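Local coordinates for protein Proline/betaine transporter, RALF (Rickettsia prowazekii str. Madrid E, PDB 4D7R) that probably acts as a guanine nucleotide exchange factor, here as an engineered chimera joining a Rickettsia Sec7 domain to a Legionella capping domain, at residues Ser76-Leu80 / Glu81-Asp85; Asp272-Ser276 / Trp277-Phe281. One frame throughout, in Å; residues are numbered along the deposited sequence.

Contact 1. Residues Ser76-Leu80 / Glu81-Asp85; sequences SNLNL and EFVGD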
loop_
_atom_site.group_PDB
_atom_site.type_symbol
_atom_site.label_atom_id
_atom_site.label_comp_id
_atom_site.label_asym_id
_atom_site.label_seq_id
_atom_site.Cartn_x
_atom_site.Cartn_y
_atom_site.Cartn_z
ATOM N N SER A 76 -19.016 6.757 5.692
ATOM C CA SER A 76 -19.835 7.279 4.591
ATOM C C SER A 76 -19.599 8.747 4.225
ATOM O O SER A 76 -20.092 9.202 3.188
ATOM C CB SER A 76 -21.316 7.032 4.872
ATOM O OG SER A 76 -21.759 7.796 5.981
ATOM N N ASN A 77 -18.828 9.445 5.029
ATOM C CA ASN A 77 -18.567 10.857 4.848
ATOM C C ASN A 77 -17.169 11.261 4.488
ATOM O O ASN A 77 -16.923 12.402 4.273
ATOM C CB ASN A 77 -18.971 11.634 6.089
ATOM C CG ASN A 77 -20.413 11.490 6.373
ATOM O OD1 ASN A 77 -21.204 11.506 5.465
ATOM N ND2 ASN A 77 -20.756 11.258 7.613
ATOM N N LEU A 78 -16.263 10.305 4.487
ATOM C CA LEU A 78 -14.881 10.600 4.322
ATOM C C LEU A 78 -14.349 10.039 3.010
ATOM O O LEU A 78 -14.863 9.131 2.471
ATOM C CB LEU A 78 -14.054 10.075 5.490
ATOM C CG LEU A 78 -14.119 10.672 6.889
ATOM C CD1 LEU A 78 -13.585 9.721 7.952
ATOM C CD2 LEU A 78 -13.409 11.976 7.014
ATOM N N ASN A 79 -13.307 10.647 2.547
ATOM C CA ASN A 79 -12.658 10.190 1.357
ATOM C C ASN A 79 -11.955 8.898 1.754
ATOM O O ASN A 79 -10.993 8.939 2.403
ATOM C CB ASN A 79 -11.678 11.199 0.879
ATOM C CG ASN A 79 -10.800 10.699 -0.272
ATOM O OD1 ASN A 79 -10.333 9.591 -0.292
ATOM N ND2 ASN A 79 -10.590 11.571 -1.231
ATOM N N LEU A 80 -12.479 7.787 1.294
ATOM C CA LEU A 80 -11.939 6.480 1.668
ATOM C C LEU A 80 -10.555 6.167 1.114
ATOM O O LEU A 80 -9.884 5.369 1.669
ATOM C CB LEU A 80 -12.911 5.354 1.405
ATOM C CG LEU A 80 -14.227 5.458 2.175
ATOM C CD1 LEU A 80 -14.998 4.190 2.117
ATOM C CD2 LEU A 80 -13.986 5.884 3.612
ATOM N N GLU A 81 -10.137 6.857 0.061
ATOM C CA GLU A 81 -8.776 6.719 -0.423
ATOM C C GLU A 81 -7.822 7.229 0.604
ATOM O O GLU A 81 -6.832 6.634 0.865
ATOM C CB GLU A 81 -8.485 7.490 -1.724
ATOM C CG GLU A 81 -9.422 7.238 -2.872
ATOM C CD GLU A 81 -8.802 7.463 -4.252
ATOM O OE1 GLU A 81 -7.921 8.245 -4.346
ATOM O OE2 GLU A 81 -9.197 6.793 -5.194
ATOM N N PHE A 82 -8.161 8.376 1.176
ATOM C CA PHE A 82 -7.324 9.029 2.115
ATOM C C PHE A 82 -7.325 8.219 3.424
ATOM O O PHE A 82 -6.352 8.116 4.041
ATOM C CB PHE A 82 -7.784 10.486 2.382
ATOM C CG PHE A 82 -7.632 11.450 1.215
ATOM C CD1 PHE A 82 -6.876 11.153 0.123
ATOM C CD2 PHE A 82 -8.253 12.669 1.263
ATOM C CE1 PHE A 82 -6.768 12.024 -0.926
ATOM C CE2 PHE A 82 -8.138 13.557 0.225
ATOM C CZ PHE A 82 -7.414 13.216 -0.876
ATOM N N VAL A 83 -8.476 7.693 3.796
ATOM C CA VAL A 83 -8.552 6.854 5.010
ATOM C C VAL A 83 -7.656 5.626 4.796
ATOM O O VAL A 83 -6.811 5.344 5.652
ATOM C CB VAL A 83 -10.002 6.459 5.417
ATOM C CG1 VAL A 83 -10.027 5.307 6.426
ATOM C CG2 VAL A 83 -10.767 7.659 5.942
ATOM N N GLY A 84 -7.832 4.929 3.658
ATOM C CA GLY A 84 -7.045 3.736 3.335
ATOM C C GLY A 84 -5.557 4.032 3.374
ATOM O O GLY A 84 -4.775 3.287 3.987
ATOM N N ASP A 85 -5.172 5.151 2.757
ATOM C CA ASP A 85 -3.776 5.586 2.719
ATOM C C ASP A 85 -3.219 5.873 4.094
ATOM O O ASP A 85 -2.140 5.372 4.403
ATOM C CB ASP A 85 -3.548 6.745 1.764
ATOM C CG ASP A 85 -2.085 6.887 1.408
ATOM O OD1 ASP A 85 -1.547 5.971 0.735
ATOM O OD2 ASP A 85 -1.467 7.902 1.824
HETATM O O HOH W 1 -9.192 10.852 -3.615
#
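Asn79 O receives Val83 N in its carbonyl plane (3.1 Å, N-H...O 159°), and Leu80 O takes Gly84 N at 2.9 Å, so the chain passes from the loop straight into the first turn of helix 80-88. The Asn79 side chain folds back over that turn: CG stands anti to the backbone N (chi1 172°), which carries OD1 to the first amides. OD1 accepts from Phe82 N at 2.9 Å, the donor lying well above the amide's carbonyl plane, and more weakly from Glu81 N. The same amide is stacked on Phe82, its plane only 5° from that of the ring and ND2 sitting 3.4 Å above the ring centre. Bonding at OD1 and stacking under ND2 together fix how the group is rotated. ND2 also donates to a water, which in turn makes a weak bond to Glu81 OE1; that carboxylate has its salt bridge with Lys349 of the capping part, across the engineered fusion. Leu78 CD1 meets Val83 CG2 at 4.0 Å, the two side chains crossing at about a right angle, and Phe41 of helix 31-43 packs against both. This is an asparagine N-cap, starting a helix of the all-helical Sec7 domain.

Contact 2. Residues Asp272-Ser276 / Trp277-Phe281; sequences DQPKS and WLSFF
Lys275 O and Ser276 O carry the backbone bonds that open helix 276-282. The first accepts Ser279 N in its carbonyl plane at 3.2 Å and, weakly, Leu278 N; the second accepts Phe280 N at 3.1 Å, almost in line with its C=O bond. Lys275 holds the N-cap position, and its side chain runs off extended, taking NZ to a salt bridge with Asp133 and a hydrogen bond with Tyr159 OH, to which the indole NE1 of Trp277 is also hydrogen-bonded.

Apolar contacts come next. Lys275 CB touches Leu278 CD1 at 4.0 Å, and it also approaches Trp277 CD1. Trp277 has CG between the backbone N and the carbonyl carbon (chi1 83°), which swings the indole back beside the lysine; Leu278 CD2 lies 3.5 Å above one face of it, offset toward the rim.

Two further contacts bring oxygen against carbon. Ser279 OG rests on the Pro274 ring, 3.5 Å from CB, while its hydrogen bond goes to Tyr284 O. At the edge of the Phe280 ring, CD1 comes to 3.1 Å from Ser276 O, near the ring plane.

The whole turn belongs to the capping domain, linking outer strand 267-272 to strand 284-292 beside it. Trp277 stacks on Tyr163 of helix 155-173, and Leu278 packs on helix 129-146; both helices belong to the Sec7 part, so this junction is one between fused proteins.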
loop_
_atom_site.group_PDB
_atom_site.type_symbol
_atom_site.label_atom_id
_atom_site.label_comp_id
_atom_site.label_asym_id
_atom_site.label_seq_id
_atom_site.Cartn_x
_atom_site.Cartn_y
_atom_site.Cartn_z
ATOM N N ASP A 272 13.863 -3.463 0.648
ATOM C CA ASP A 272 12.885 -4.303 1.320
ATOM C C ASP A 272 12.439 -5.283 0.248
ATOM O O ASP A 272 11.801 -4.879 -0.737
ATOM C CB ASP A 272 11.684 -3.497 1.833
ATOM C CG ASP A 272 11.953 -2.731 3.109
ATOM O OD1 ASP A 272 12.036 -3.374 4.178
ATOM O OD2 ASP A 272 12.043 -1.482 3.043
ATOM N N GLN A 273 12.884 -6.551 0.380
ATOM C CA GLN A 273 12.536 -7.626 -0.559
ATOM C C GLN A 273 11.033 -7.971 -0.482
ATOM O O GLN A 273 10.442 -7.878 0.601
ATOM C CB GLN A 273 13.412 -8.886 -0.315
ATOM C CG GLN A 273 14.896 -8.687 -0.652
ATOM C CD GLN A 273 15.190 -8.411 -2.109
ATOM O OE1 GLN A 273 14.406 -8.728 -3.009
ATOM N NE2 GLN A 273 16.345 -7.821 -2.378
ATOM N N PRO A 274 10.401 -8.367 -1.606
ATOM C CA PRO A 274 8.962 -8.657 -1.568
ATOM C C PRO A 274 8.597 -9.992 -0.943
ATOM O O PRO A 274 9.273 -11.001 -1.182
ATOM C CB PRO A 274 8.573 -8.691 -3.052
ATOM C CG PRO A 274 9.839 -9.162 -3.757
ATOM C CD PRO A 274 10.941 -8.476 -2.983
ATOM N N LYS A 275 7.463 -10.020 -0.225
ATOM C CA LYS A 275 6.902 -11.272 0.257
ATOM C C LYS A 275 6.351 -11.972 -0.983
ATOM O O LYS A 275 5.868 -11.298 -1.905
ATOM C CB LYS A 275 5.790 -11.017 1.286
ATOM C CG LYS A 275 6.300 -10.346 2.561
ATOM C CD LYS A 275 5.251 -10.396 3.657
ATOM C CE LYS A 275 5.742 -9.716 4.903
ATOM N NZ LYS A 275 4.660 -9.595 5.918
ATOM N N SER A 276 6.509 -13.273 -1.077
ATOM C CA SER A 276 6.055 -14.003 -2.240
ATOM C C SER A 276 4.613 -13.756 -2.625
ATOM O O SER A 276 4.333 -13.497 -3.767
ATOM C CB SER A 276 6.361 -15.501 -2.145
ATOM O OG SER A 276 7.745 -15.665 -2.055
ATOM N N TRP A 277 3.710 -13.839 -1.666
ATOM C CA TRP A 277 2.336 -13.619 -1.987
ATOM C C TRP A 277 2.051 -12.225 -2.557
ATOM O O TRP A 277 1.148 -12.048 -3.282
ATOM C CB TRP A 277 1.412 -13.909 -0.814
ATOM C CG TRP A 277 1.241 -12.871 0.173
ATOM C CD1 TRP A 277 1.985 -12.676 1.282
ATOM C CD2 TRP A 277 0.181 -11.934 0.241
ATOM N NE1 TRP A 277 1.487 -11.654 2.021
ATOM C CE2 TRP A 277 0.388 -11.160 1.394
ATOM C CE3 TRP A 277 -0.866 -11.609 -0.595
ATOM C CZ2 TRP A 277 -0.442 -10.140 1.739
ATOM C CZ3 TRP A 277 -1.695 -10.597 -0.215
ATOM C CH2 TRP A 277 -1.467 -9.868 0.922
ATOM N N LEU A 278 2.834 -11.252 -2.155
ATOM C CA LEU A 278 2.642 -9.874 -2.626
ATOM C C LEU A 278 3.083 -9.767 -4.058
ATOM O O LEU A 278 2.462 -9.038 -4.843
ATOM C CB LEU A 278 3.387 -8.864 -1.738
ATOM C CG LEU A 278 2.811 -8.635 -0.343
ATOM C CD1 LEU A 278 3.720 -7.713 0.467
ATOM C CD2 LEU A 278 1.404 -8.063 -0.414
ATOM N N SER A 279 4.113 -10.537 -4.419
ATOM C CA SER A 279 4.580 -10.598 -5.789
ATOM C C SER A 279 3.488 -11.187 -6.671
ATOM O O SER A 279 3.237 -10.683 -7.671
ATOM C CB SER A 279 5.899 -11.362 -5.959
ATOM O OG SER A 279 6.961 -10.779 -5.328
ATOM N N PHE A 280 2.860 -12.259 -6.234
ATOM C CA PHE A 280 1.782 -12.900 -6.965
ATOM C C PHE A 280 0.581 -11.982 -7.104
ATOM O O PHE A 280 -0.019 -11.893 -8.102
ATOM C CB PHE A 280 1.351 -14.162 -6.248
ATOM C CG PHE A 280 2.203 -15.327 -6.558
ATOM C CD1 PHE A 280 3.483 -15.346 -6.155
ATOM C CD2 PHE A 280 1.726 -16.368 -7.290
ATOM C CE1 PHE A 280 4.301 -16.403 -6.455
ATOM C CE2 PHE A 280 2.537 -17.433 -7.609
ATOM C CZ PHE A 280 3.811 -17.452 -7.173
ATOM N N PHE A 281 0.245 -11.352 -6.001
ATOM C CA PHE A 281 -0.958 -10.559 -5.908
ATOM C C PHE A 281 -0.908 -9.256 -6.696
ATOM O O PHE A 281 -1.840 -8.940 -7.340
ATOM C CB PHE A 281 -1.326 -10.328 -4.449
ATOM C CG PHE A 281 -2.649 -9.654 -4.232
ATOM C CD1 PHE A 281 -3.800 -10.144 -4.766
ATOM C CD2 PHE A 281 -2.727 -8.524 -3.482
ATOM C CE1 PHE A 281 -5.007 -9.549 -4.548
ATOM C CE2 PHE A 281 -3.926 -7.883 -3.296
ATOM C CZ PHE A 281 -5.065 -8.406 -3.822
#

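How the contacts relate
Contacts 1 and 2 both build the first turn of a helix, but in different parts of the chimera: 76-85 in the Sec7 domain, 272-281 in the capping domain. Their centres lie 26 Å apart on opposite sides of the chain's centre, and they do not touch. Both are partly buried, contact 1 with no exposed residue among those touching, contact 2 with three. The N-cap chemistry differs: in contact 1 the N-cap side chain binds the helix amides itself, whereas in contact 2 the lysine's polar end is spent on the Sec7 part. Contact 1 joins two helical elements; contact 2 leads from strand to helix. Each also sends a charged side chain across the engineered interface to the other part.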